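Local coordinates for 3-methyladenine dna-glycosylase (Archaeoglobus fulgidus, PDB 2JHN), which belongs, as an AlkA-type DNA glycosylase, to the helix-hairpin-helix superfamily of base excision DNA repair proteins, and also carries a TATA-box binding protein-like domain, at residues L113-V118 with S228-K233; K124-Q129 with K216-W221; A170-L175 with K184-V189; T222-L227 with P237-G242. The protein carries 1 engineered substitution. One frame throughout, in Å; residues are numbered along the deposited sequence.

Interaction 1: L113-V118 with S228-K233. Engineered in segment 228-233: I229 (natural residue Met).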
loop_
_atom_site.group_PDB
_atom_site.type_symbol
_atom_site.label_atom_id
_atom_site.label_comp_id
_atom_site.label_asym_id
_atom_site.label_seq_id
_atom_site.Cartn_x
_atom_site.Cartn_y
_atom_site.Cartn_z
ATOM N N LEU A 113 0.235 -1.749 4.562
ATOM C CA LEU A 113 0.988 -1.872 3.314
ATOM C C LEU A 113 0.035 -1.534 2.175
ATOM O O LEU A 113 -1.195 -1.494 2.376
ATOM C CB LEU A 113 1.529 -3.307 3.142
ATOM C CG LEU A 113 2.558 -3.769 4.189
ATOM C CD1 LEU A 113 2.759 -5.287 4.020
ATOM C CD2 LEU A 113 3.875 -3.008 3.980
ATOM N N MET A 114 0.587 -1.270 0.993
ATOM C CA MET A 114 -0.278 -0.992 -0.155
ATOM C C MET A 114 -0.384 -2.172 -1.173
ATOM O O MET A 114 -0.881 -1.986 -2.311
ATOM C CB MET A 114 0.113 0.348 -0.789
ATOM C CG MET A 114 -0.121 1.530 0.165
ATOM S SD MET A 114 0.411 3.114 -0.464
ATOM C CE MET A 114 -0.753 3.323 -1.814
ATOM N N SER A 115 0.053 -3.359 -0.734
ATOM C CA SER A 115 -0.013 -4.601 -1.505
ATOM C C SER A 115 -0.042 -5.829 -0.575
ATOM O O SER A 115 0.450 -5.778 0.556
ATOM C CB SER A 115 1.189 -4.707 -2.453
ATOM O OG SER A 115 2.434 -4.697 -1.745
ATOM N N MET A 116 -0.590 -6.935 -1.073
ATOM C CA MET A 116 -0.621 -8.189 -0.315
ATOM C C MET A 116 0.411 -9.223 -0.806
ATOM O O MET A 116 0.359 -10.404 -0.428
ATOM C CB MET A 116 -2.034 -8.778 -0.297
ATOM C CG MET A 116 -3.106 -7.793 0.199
ATOM S SD MET A 116 -4.317 -8.552 1.314
ATOM C CE MET A 116 -3.191 -9.129 2.581
ATOM N N SER A 117 1.332 -8.768 -1.658
ATOM C CA SER A 117 2.526 -9.545 -2.029
ATOM C C SER A 117 3.585 -8.577 -2.540
ATOM O O SER A 117 3.258 -7.478 -3.011
ATOM C CB SER A 117 2.236 -10.603 -3.125
ATOM O OG SER A 117 1.980 -10.020 -4.416
ATOM N N VAL A 118 4.850 -9.012 -2.490
ATOM C CA VAL A 118 5.957 -8.217 -3.034
ATOM C C VAL A 118 5.763 -7.957 -4.530
ATOM O O VAL A 118 5.981 -6.836 -5.024
ATOM C CB VAL A 118 7.313 -8.944 -2.795
ATOM C CG1 VAL A 118 8.477 -8.237 -3.548
ATOM C CG2 VAL A 118 7.588 -9.024 -1.299
ATOM N N SER A 228 9.223 1.014 1.370
ATOM C CA SER A 228 8.338 1.516 2.439
ATOM C C SER A 228 6.911 0.965 2.323
ATOM O O SER A 228 6.365 0.423 3.303
ATOM C CB SER A 228 8.330 3.044 2.439
ATOM O OG SER A 228 8.062 3.580 1.159
ATOM N N ILE A 229 6.312 1.107 1.154
ATOM C CA ILE A 229 4.881 0.787 0.999
ATOM C C ILE A 229 4.557 -0.683 0.733
ATOM O O ILE A 229 3.416 -1.103 0.990
ATOM C CB ILE A 229 4.114 1.750 0.009
ATOM C CG1 ILE A 229 4.331 1.367 -1.459
ATOM C CG2 ILE A 229 4.456 3.239 0.298
ATOM C CD1 ILE A 229 3.417 2.142 -2.491
ATOM N N ALA A 230 5.531 -1.451 0.235
ATOM C CA ALA A 230 5.359 -2.881 -0.061
ATOM C C ALA A 230 6.131 -3.809 0.887
ATOM O O ALA A 230 5.615 -4.875 1.268
ATOM C CB ALA A 230 5.718 -3.190 -1.529
ATOM N N LEU A 231 7.334 -3.400 1.280
ATOM C CA LEU A 231 8.246 -4.216 2.061
ATOM C C LEU A 231 8.177 -3.932 3.554
ATOM O O LEU A 231 8.729 -4.689 4.351
ATOM C CB LEU A 231 9.702 -4.082 1.544
ATOM C CG LEU A 231 9.947 -4.549 0.110
ATOM C CD1 LEU A 231 11.411 -4.784 -0.181
ATOM C CD2 LEU A 231 9.121 -5.823 -0.199
ATOM N N GLY A 232 7.504 -2.850 3.931
ATOM C CA GLY A 232 7.388 -2.465 5.352
ATOM C C GLY A 232 8.673 -1.963 6.034
ATOM O O GLY A 232 8.773 -1.975 7.276
ATOM N N LYS A 233 9.638 -1.497 5.241
ATOM C CA LYS A 233 10.915 -0.985 5.772
ATOM C C LYS A 233 10.892 0.510 5.986
ATOM O O LYS A 233 10.223 1.250 5.251
ATOM C CB LYS A 233 12.100 -1.333 4.866
ATOM C CG LYS A 233 12.240 -2.817 4.487
ATOM C CD LYS A 233 12.443 -3.736 5.665
ATOM C CE LYS A 233 12.842 -5.114 5.188
ATOM N NZ LYS A 233 12.700 -6.110 6.260
HETATM O O HOH W 1 3.930 -6.351 -0.175
HETATM O O HOH W 2 2.698 -1.863 -1.981
#
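M114 lays its sulphur against I229, an engineered residue where the natural sequence has methionine: SD lies 3.8 Å from I229 CD1, and the two side chains cross obliquely. At the backbone, M114 N donates to I229 O over 2.8 Å in a nearly straight bond, with 170° at the hydrogen. L113 CG stands anti to its own carbonyl carbon (chi1 -64°), and beyond it CD2 reaches I229 O and G232 N, both at 3.6 Å. That methyl covers the turn leaving helix 220-229, where G232 takes a positive phi. S115 illustrates how a small hydroxyl can serve a contact through water. Its OG touches A230 CB at 3.6 Å and is hydrogen-bonded to two waters, one of which donates to A230 O while the other gives a weak bond to I229 O. The carbonyls at this helix end are thus met by a loop from far back in the chain. At the far end of the loop V118 CG2 meets L231 CD2 at 3.7 Å. The contact is buried: helix 274-287 covers it through F279 on M114 and F282 on I229, helix 69-80 brings E78 to L113, and V118 opens helix 118-127.

Interaction 2: K124-Q129 with K216-W221. With NA (sodium ion), chain E.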
loop_
_atom_site.group_PDB
_atom_site.type_symbol
_atom_site.label_atom_id
_atom_site.label_comp_id
_atom_site.label_asym_id
_atom_site.label_seq_id
_atom_site.Cartn_x
_atom_site.Cartn_y
_atom_site.Cartn_z
ATOM N N LYS A 124 2.719 -2.456 -9.039
ATOM C CA LYS A 124 1.978 -1.204 -8.884
ATOM C C LYS A 124 2.906 0.028 -8.824
ATOM O O LYS A 124 2.574 1.093 -9.380
ATOM C CB LYS A 124 0.991 -1.273 -7.688
ATOM C CG LYS A 124 -0.156 -2.271 -7.898
ATOM C CD LYS A 124 -1.148 -2.292 -6.739
ATOM C CE LYS A 124 -2.535 -1.861 -7.212
ATOM N NZ LYS A 124 -3.572 -1.601 -6.124
ATOM N N ALA A 125 4.085 -0.121 -8.206
ATOM C CA ALA A 125 5.039 0.992 -8.149
ATOM C C ALA A 125 5.514 1.392 -9.566
ATOM O O ALA A 125 5.662 2.573 -9.872
ATOM C CB ALA A 125 6.239 0.658 -7.216
ATOM N N ILE A 126 5.720 0.385 -10.408
ATOM C CA ILE A 126 6.101 0.580 -11.781
ATOM C C ILE A 126 4.975 1.260 -12.573
ATOM O O ILE A 126 5.219 2.238 -13.301
ATOM C CB ILE A 126 6.480 -0.766 -12.437
ATOM C CG1 ILE A 126 7.801 -1.301 -11.871
ATOM C CG2 ILE A 126 6.590 -0.594 -13.995
ATOM C CD1 ILE A 126 8.054 -2.770 -12.246
ATOM N N ILE A 127 3.754 0.738 -12.420
ATOM C CA ILE A 127 2.561 1.350 -13.047
ATOM C C ILE A 127 2.453 2.850 -12.757
ATOM O O ILE A 127 2.184 3.658 -13.664
ATOM C CB ILE A 127 1.267 0.589 -12.669
ATOM C CG1 ILE A 127 1.293 -0.835 -13.280
ATOM C CG2 ILE A 127 -0.015 1.388 -13.074
ATOM C CD1 ILE A 127 0.174 -1.752 -12.768
ATOM N N GLN A 128 2.700 3.226 -11.510
ATOM C CA GLN A 128 2.641 4.615 -11.082
ATOM C C GLN A 128 3.694 5.580 -11.669
ATOM O O GLN A 128 3.537 6.789 -11.561
ATOM C CB GLN A 128 2.695 4.654 -9.564
ATOM C CG GLN A 128 1.990 5.840 -8.943
ATOM C CD GLN A 128 2.385 5.996 -7.514
ATOM O OE1 GLN A 128 2.456 5.011 -6.763
ATOM N NE2 GLN A 128 2.670 7.235 -7.115
ATOM N N GLN A 129 4.755 5.058 -12.277
ATOM C CA GLN A 129 5.837 5.902 -12.819
ATOM C C GLN A 129 5.291 6.978 -13.787
ATOM O O GLN A 129 4.592 6.661 -14.751
ATOM C CB GLN A 129 6.951 5.048 -13.469
ATOM C CG GLN A 129 7.682 4.129 -12.455
ATOM C CD GLN A 129 8.795 3.248 -13.036
ATOM O OE1 GLN A 129 8.831 2.942 -14.235
ATOM N NE2 GLN A 129 9.713 2.836 -12.174
ATOM N N LYS A 216 16.774 -2.239 -14.989
ATOM C CA LYS A 216 16.756 -0.993 -15.761
ATOM C C LYS A 216 15.330 -0.447 -15.829
ATOM O O LYS A 216 14.419 -1.090 -16.375
ATOM C CB LYS A 216 17.363 -1.192 -17.156
ATOM C CG LYS A 216 16.549 -2.108 -18.052
ATOM C CD LYS A 216 17.333 -2.615 -19.289
ATOM C CE LYS A 216 16.503 -3.627 -20.066
ATOM N NZ LYS A 216 16.426 -4.939 -19.366
ATOM N N GLY A 217 15.134 0.727 -15.241
ATOM C CA GLY A 217 13.830 1.376 -15.249
ATOM C C GLY A 217 13.284 1.499 -13.832
ATOM O O GLY A 217 12.236 2.132 -13.610
ATOM N N ILE A 218 13.992 0.880 -12.891
ATOM C CA ILE A 218 13.716 1.078 -11.458
ATOM C C ILE A 218 14.847 1.932 -10.881
ATOM O O ILE A 218 15.974 1.462 -10.769
ATOM C CB ILE A 218 13.590 -0.229 -10.681
ATOM C CG1 ILE A 218 12.455 -1.101 -11.272
ATOM C CG2 ILE A 218 13.346 0.076 -9.187
ATOM C CD1 ILE A 218 12.119 -2.373 -10.492
ATOM N N GLY A 219 14.524 3.160 -10.496
ATOM C CA GLY A 219 15.521 4.046 -9.873
ATOM C C GLY A 219 15.233 4.268 -8.391
ATOM O O GLY A 219 14.473 3.478 -7.754
ATOM N N ARG A 220 15.817 5.344 -7.852
ATOM C CA ARG A 220 15.767 5.587 -6.402
ATOM C C ARG A 220 14.322 5.716 -5.883
ATOM O O ARG A 220 13.976 5.082 -4.888
ATOM C CB ARG A 220 16.578 6.823 -6.027
ATOM C CG ARG A 220 16.530 7.125 -4.562
ATOM C CD ARG A 220 17.543 8.209 -4.198
ATOM N NE ARG A 220 17.801 8.120 -2.766
ATOM C CZ ARG A 220 18.655 8.890 -2.099
ATOM N NH1 ARG A 220 19.346 9.845 -2.744
ATOM N NH2 ARG A 220 18.814 8.697 -0.782
ATOM N N TRP A 221 13.496 6.519 -6.561
ATOM C CA TRP A 221 12.138 6.775 -6.096
ATOM C C TRP A 221 11.303 5.497 -6.061
ATOM O O TRP A 221 10.737 5.174 -5.028
ATOM C CB TRP A 221 11.435 7.855 -6.935
ATOM C CG TRP A 221 9.983 7.973 -6.616
ATOM C CD1 TRP A 221 9.419 8.321 -5.404
ATOM C CD2 TRP A 221 8.896 7.716 -7.504
ATOM N NE1 TRP A 221 8.045 8.303 -5.505
ATOM C CE2 TRP A 221 7.698 7.937 -6.779
ATOM C CE3 TRP A 221 8.813 7.342 -8.859
ATOM C CZ2 TRP A 221 6.426 7.775 -7.360
ATOM C CZ3 TRP A 221 7.550 7.200 -9.440
ATOM C CH2 TRP A 221 6.373 7.410 -8.686
HETATM NA NA NA E . 17.800 0.697 -12.205
HETATM O O HOH W 3 17.183 2.216 -14.025
HETATM O O HOH W 4 19.279 2.584 -11.414
#
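I126 begins the contact with its outermost methyl, CD1, which lies 4.4 Å from I218 CD1 in a loose apolar touch at the hairpin. Two residues on, Q128 carries its amide to the indole of W221. NE2 lies in the ring plane at its edge, 3.8 Å from CZ2, and the amide and ring planes stand 87° apart, an edge approach rather than a stack. Q129 follows, its CA 4.0 Å from W221 CZ3, and its extended side chain runs to the hairpin backbone. There NE2 donates to G217 O over 3.0 Å, arriving in the carbonyl plane although the bond is bent (147° at the hydrogen). Two acceptors, G217 O and T222 OG1, share NE2 and would help fix the amide. The loop between helices 205-213 and 220-229 is consistent with the hairpin of the helix-hairpin-helix motif, and the sodium ion there is held by I218 O at 2.5 Å, by T213 O and F215 O, and by two waters, one of which accepts from G217 N. The chemistry implies that G217 is gripped at both ends, its carbonyl by a glutamine and its N-H by a metal-bound water, probably oriented by the sodium ion.

Interaction 3: A170-L175 with K184-V189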
loop_
_atom_site.group_PDB
_atom_site.type_symbol
_atom_site.label_atom_id
_atom_site.label_comp_id
_atom_site.label_asym_id
_atom_site.label_seq_id
_atom_site.Cartn_x
_atom_site.Cartn_y
_atom_site.Cartn_z
ATOM N N ALA A 170 -0.145 -13.152 -19.814
ATOM C CA ALA A 170 -0.613 -11.896 -20.413
ATOM C C ALA A 170 0.419 -11.352 -21.390
ATOM O O ALA A 170 0.067 -10.864 -22.465
ATOM C CB ALA A 170 -0.916 -10.828 -19.294
ATOM N N GLY A 171 1.696 -11.437 -21.001
ATOM C CA GLY A 171 2.813 -10.945 -21.815
ATOM C C GLY A 171 2.857 -9.441 -21.968
ATOM O O GLY A 171 1.965 -8.727 -21.497
ATOM N N VAL A 172 3.905 -8.944 -22.622
ATOM C CA VAL A 172 3.996 -7.501 -22.891
ATOM C C VAL A 172 2.739 -6.979 -23.594
ATOM O O VAL A 172 2.166 -5.974 -23.190
ATOM C CB VAL A 172 5.275 -7.123 -23.711
ATOM C CG1 VAL A 172 5.179 -5.688 -24.264
ATOM C CG2 VAL A 172 6.528 -7.312 -22.863
ATOM N N GLU A 173 2.304 -7.653 -24.660
ATOM C CA GLU A 173 1.180 -7.126 -25.434
ATOM C C GLU A 173 -0.146 -7.096 -24.675
ATOM O O GLU A 173 -0.953 -6.201 -24.883
ATOM C CB GLU A 173 1.006 -7.886 -26.765
ATOM C CG GLU A 173 2.041 -7.510 -27.826
ATOM C CD GLU A 173 2.101 -6.003 -28.098
ATOM O OE1 GLU A 173 1.033 -5.340 -28.239
ATOM O OE2 GLU A 173 3.244 -5.491 -28.167
ATOM N N GLY A 174 -0.371 -8.080 -23.817
ATOM C CA GLY A 174 -1.614 -8.146 -23.020
ATOM C C GLY A 174 -1.699 -6.987 -22.033
ATOM O O GLY A 174 -2.754 -6.387 -21.851
ATOM N N LEU A 175 -0.563 -6.666 -21.408
ATOM C CA LEU A 175 -0.452 -5.496 -20.533
ATOM C C LEU A 175 -0.620 -4.184 -21.303
ATOM O O LEU A 175 -1.305 -3.291 -20.816
ATOM C CB LEU A 175 0.873 -5.504 -19.732
ATOM C CG LEU A 175 1.113 -6.726 -18.830
ATOM C CD1 LEU A 175 2.403 -6.562 -18.029
ATOM C CD2 LEU A 175 -0.056 -7.031 -17.907
ATOM N N LYS A 184 6.914 -0.162 -19.437
ATOM C CA LYS A 184 6.283 -0.599 -18.159
ATOM C C LYS A 184 5.882 -2.079 -18.270
ATOM O O LYS A 184 6.283 -2.917 -17.446
ATOM C CB LYS A 184 5.065 0.266 -17.779
ATOM C CG LYS A 184 5.382 1.582 -17.015
ATOM C CD LYS A 184 4.146 2.420 -16.774
ATOM C CE LYS A 184 4.511 3.783 -16.177
ATOM N NZ LYS A 184 3.294 4.569 -15.882
ATOM N N ALA A 185 5.125 -2.409 -19.316
ATOM C CA ALA A 185 4.766 -3.800 -19.606
ATOM C C ALA A 185 5.981 -4.698 -19.657
ATOM O O ALA A 185 5.998 -5.769 -19.066
ATOM C CB ALA A 185 3.948 -3.897 -20.920
ATOM N N GLU A 186 7.022 -4.243 -20.344
ATOM C CA GLU A 186 8.271 -4.965 -20.426
ATOM C C GLU A 186 8.938 -5.211 -19.064
ATOM O O GLU A 186 9.403 -6.302 -18.783
ATOM C CB GLU A 186 9.225 -4.200 -21.345
ATOM C CG GLU A 186 8.912 -4.397 -22.805
ATOM C CD GLU A 186 9.993 -3.852 -23.720
ATOM O OE1 GLU A 186 10.747 -2.947 -23.283
ATOM O OE2 GLU A 186 10.075 -4.328 -24.875
ATOM N N LEU A 187 8.957 -4.182 -18.221
ATOM C CA LEU A 187 9.587 -4.285 -16.909
ATOM C C LEU A 187 8.788 -5.215 -15.961
ATOM O O LEU A 187 9.371 -6.029 -15.244
ATOM C CB LEU A 187 9.774 -2.887 -16.323
ATOM C CG LEU A 187 10.569 -2.729 -15.021
ATOM C CD1 LEU A 187 11.937 -3.417 -15.109
ATOM C CD2 LEU A 187 10.688 -1.247 -14.661
ATOM N N ILE A 188 7.462 -5.090 -15.973
ATOM C CA ILE A 188 6.599 -5.948 -15.150
ATOM C C ILE A 188 6.773 -7.423 -15.541
ATOM O O ILE A 188 6.934 -8.291 -14.689
ATOM C CB ILE A 188 5.126 -5.463 -15.169
ATOM C CG1 ILE A 188 5.041 -4.100 -14.444
ATOM C CG2 ILE A 188 4.191 -6.534 -14.538
ATOM C CD1 ILE A 188 3.722 -3.390 -14.564
ATOM N N VAL A 189 6.796 -7.704 -16.844
ATOM C CA VAL A 189 7.043 -9.075 -17.290
ATOM C C VAL A 189 8.422 -9.556 -16.789
ATOM O O VAL A 189 8.558 -10.662 -16.269
ATOM C CB VAL A 189 6.859 -9.211 -18.826
ATOM C CG1 VAL A 189 7.376 -10.574 -19.323
ATOM C CG2 VAL A 189 5.386 -9.022 -19.201
#
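A185 is the first residue of 184-189 to meet the other helix, and its CB rests against V172 O at 3.6 Å and L175 CB at 3.7 Å. So small a side chain lets the backbones come close, with the segment axes 8.4 Å apart at an interhelical angle of 153°, nearly antiparallel. E186 comes next and contributes its aliphatic part, CG resting 3.8 Å from V172 CG2; its carboxylate goes elsewhere, OE2 forming a salt bridge with R182, which also pairs with E173. I188 turns back toward the partner helix. Its CG2, anti to the backbone N because chi1 is -67° for CG1, meets L175 CD1 at 3.9 Å. V189 completes the set with CG2, which presses chiefly on backbone, 3.7 Å from V172 N and 3.8 Å from G171 C. This is where helix 164-177 is kinked: G171 has a positive phi, and the N atoms of V172 and E173 make no bond to the preceding turn. L175 CD1 also reaches V189 CG2, at 4.0 Å. The pair forms an antiparallel helical hairpin in the helix-hairpin-helix glycosylase domain. I126 and I127 of helix 118-127 pack on I188, while I143 of helix 133-147 and L180 of the connecting loop pack on L175.

Interaction 4: T222-L227 with P237-G242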
loop_
_atom_site.group_PDB
_atom_site.type_symbol
_atom_site.label_atom_id
_atom_site.label_comp_id
_atom_site.label_asym_id
_atom_site.label_seq_id
_atom_site.Cartn_x
_atom_site.Cartn_y
_atom_site.Cartn_z
ATOM N N THR A 222 11.258 4.762 -7.171
ATOM C CA THR A 222 10.512 3.498 -7.218
ATOM C C THR A 222 11.028 2.505 -6.169
ATOM O O THR A 222 10.231 1.823 -5.511
ATOM C CB THR A 222 10.606 2.889 -8.610
ATOM O OG1 THR A 222 9.980 3.801 -9.531
ATOM C CG2 THR A 222 9.922 1.487 -8.646
ATOM N N ALA A 223 12.344 2.429 -5.999
ATOM C CA ALA A 223 12.916 1.438 -5.072
ATOM C C ALA A 223 12.536 1.818 -3.616
ATOM O O ALA A 223 12.087 0.956 -2.816
ATOM C CB ALA A 223 14.458 1.308 -5.270
ATOM N N GLU A 224 12.688 3.098 -3.283
ATOM C CA GLU A 224 12.336 3.572 -1.924
ATOM C C GLU A 224 10.841 3.489 -1.642
ATOM O O GLU A 224 10.448 3.146 -0.508
ATOM C CB GLU A 224 12.884 4.972 -1.635
ATOM C CG GLU A 224 14.426 5.003 -1.663
ATOM C CD GLU A 224 15.011 6.351 -1.323
ATOM O OE1 GLU A 224 14.267 7.372 -1.384
ATOM O OE2 GLU A 224 16.227 6.364 -0.964
ATOM N N LEU A 225 10.021 3.788 -2.637
ATOM C CA LEU A 225 8.556 3.613 -2.493
ATOM C C LEU A 225 8.222 2.124 -2.224
ATOM O O LEU A 225 7.494 1.801 -1.282
ATOM C CB LEU A 225 7.828 4.126 -3.741
ATOM C CG LEU A 225 6.320 4.299 -3.702
ATOM C CD1 LEU A 225 5.998 5.392 -2.656
ATOM C CD2 LEU A 225 5.870 4.728 -5.123
ATOM N N VAL A 226 8.803 1.221 -3.006
ATOM C CA VAL A 226 8.590 -0.240 -2.776
ATOM C C VAL A 226 9.012 -0.626 -1.370
ATOM O O VAL A 226 8.256 -1.286 -0.652
ATOM C CB VAL A 226 9.319 -1.095 -3.822
ATOM C CG1 VAL A 226 9.395 -2.594 -3.377
ATOM C CG2 VAL A 226 8.619 -0.953 -5.196
ATOM N N LEU A 227 10.220 -0.212 -0.975
ATOM C CA LEU A 227 10.759 -0.547 0.322
ATOM C C LEU A 227 9.789 -0.168 1.460
ATOM O O LEU A 227 9.558 -0.952 2.367
ATOM C CB LEU A 227 12.121 0.134 0.532
ATOM C CG LEU A 227 13.274 -0.713 -0.081
ATOM C CD1 LEU A 227 14.494 0.139 -0.330
ATOM C CD2 LEU A 227 13.621 -1.833 0.892
ATOM N N PRO A 237 10.848 7.776 1.175
ATOM C CA PRO A 237 10.956 8.136 -0.256
ATOM C C PRO A 237 10.826 9.637 -0.550
ATOM O O PRO A 237 9.776 10.120 -1.018
ATOM C CB PRO A 237 9.820 7.336 -0.903
ATOM C CG PRO A 237 8.757 7.290 0.179
ATOM C CD PRO A 237 9.497 7.268 1.512
ATOM N N ALA A 238 11.912 10.349 -0.307
ATOM C CA ALA A 238 11.910 11.815 -0.319
ATOM C C ALA A 238 11.758 12.442 -1.716
ATOM O O ALA A 238 11.351 13.615 -1.840
ATOM C CB ALA A 238 13.187 12.320 0.394
ATOM N N ASP A 239 12.087 11.688 -2.770
ATOM C CA ASP A 239 11.872 12.167 -4.149
ATOM C C ASP A 239 10.394 12.213 -4.540
ATOM O O ASP A 239 10.037 12.842 -5.523
ATOM C CB ASP A 239 12.668 11.344 -5.184
ATOM C CG ASP A 239 14.157 11.416 -4.953
ATOM O OD1 ASP A 239 14.742 12.502 -5.201
ATOM O OD2 ASP A 239 14.741 10.394 -4.499
ATOM N N ASP A 240 9.527 11.545 -3.775
ATOM C CA ASP A 240 8.108 11.527 -4.119
ATOM C C ASP A 240 7.564 12.973 -4.077
ATOM O O ASP A 240 7.735 13.675 -3.071
ATOM C CB ASP A 240 7.340 10.579 -3.169
ATOM C CG ASP A 240 5.903 10.345 -3.621
ATOM O OD1 ASP A 240 5.631 9.295 -4.256
ATOM O OD2 ASP A 240 5.055 11.227 -3.361
ATOM N N LEU A 241 6.952 13.426 -5.172
ATOM C CA LEU A 241 6.447 14.818 -5.253
ATOM C C LEU A 241 5.333 15.141 -4.244
ATOM O O LEU A 241 5.300 16.226 -3.691
ATOM C CB LEU A 241 5.986 15.146 -6.670
ATOM C CG LEU A 241 7.174 15.758 -7.411
ATOM C CD1 LEU A 241 7.740 14.819 -8.461
ATOM C CD2 LEU A 241 6.736 17.080 -8.011
ATOM N N GLY A 242 4.441 14.185 -4.011
ATOM C CA GLY A 242 3.463 14.314 -2.941
ATOM C C GLY A 242 4.079 14.444 -1.560
ATOM O O GLY A 242 3.613 15.247 -0.734
HETATM O O HOH W 5 12.830 8.836 -3.251
#
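E224 touches P237 at two points, CB 3.9 Å from P237 CB and OE1 3.6 Å from P237 CA. The torsions explain this double touch: CG is anti to the carbonyl carbon (chi1 -63°), CD continues the extended chain (chi2 -177°), and chi3 of -18° turns OE1 back nearly level with CB. A single water gathers the polar groups here. It donates to E224 OE1 and to D239 OD2, each at 2.8 Å, and accepts from D239 N. R263 forms salt bridges with both of those oxygens, and R220 pairs with E224 OE2. L225 meets the proline ring further round, its CD1 4.4 Å from P237 CG and 4.2 Å from D240 OD1. Proline and aspartate belong to a type I turn, closed by D240 N donating to P237 O over 3.1 Å. D240 stands as N-cap of helix 241-251, with OD2 accepting from V243 N and OD1 from W221 NE1. The W221 N-H thus helps to hold the capping carboxylate in place. Around the contact, helix 259-270 meets the turn through V262 on A238, while helix 205-213 packs on A223 and V226 of helix 220-229, and helix 118-127 on V226.

Overall arrangement
From the N terminus, the loop 113-118 comes first, and interaction 1 ties it to the end of helix 220-229, closing a loop of 109 intervening residues. Within that span interaction 2 joins helix 118-127 to 216-221, the hairpin and the start of helix 220-229, and within interaction 2 lies the short antiparallel pair of interaction 3. K184 links these last two, its NZ reaching the carbonyls of I127 and Q129. Interaction 4 opens after interaction 2 has closed and crosses interaction 1, their segments alternating along the chain. Helix 220-229 is common to interactions 1, 2 and 4: its start meets the end of helix 118-127, its middle the 237-240 turn, its end the 113-118 loop.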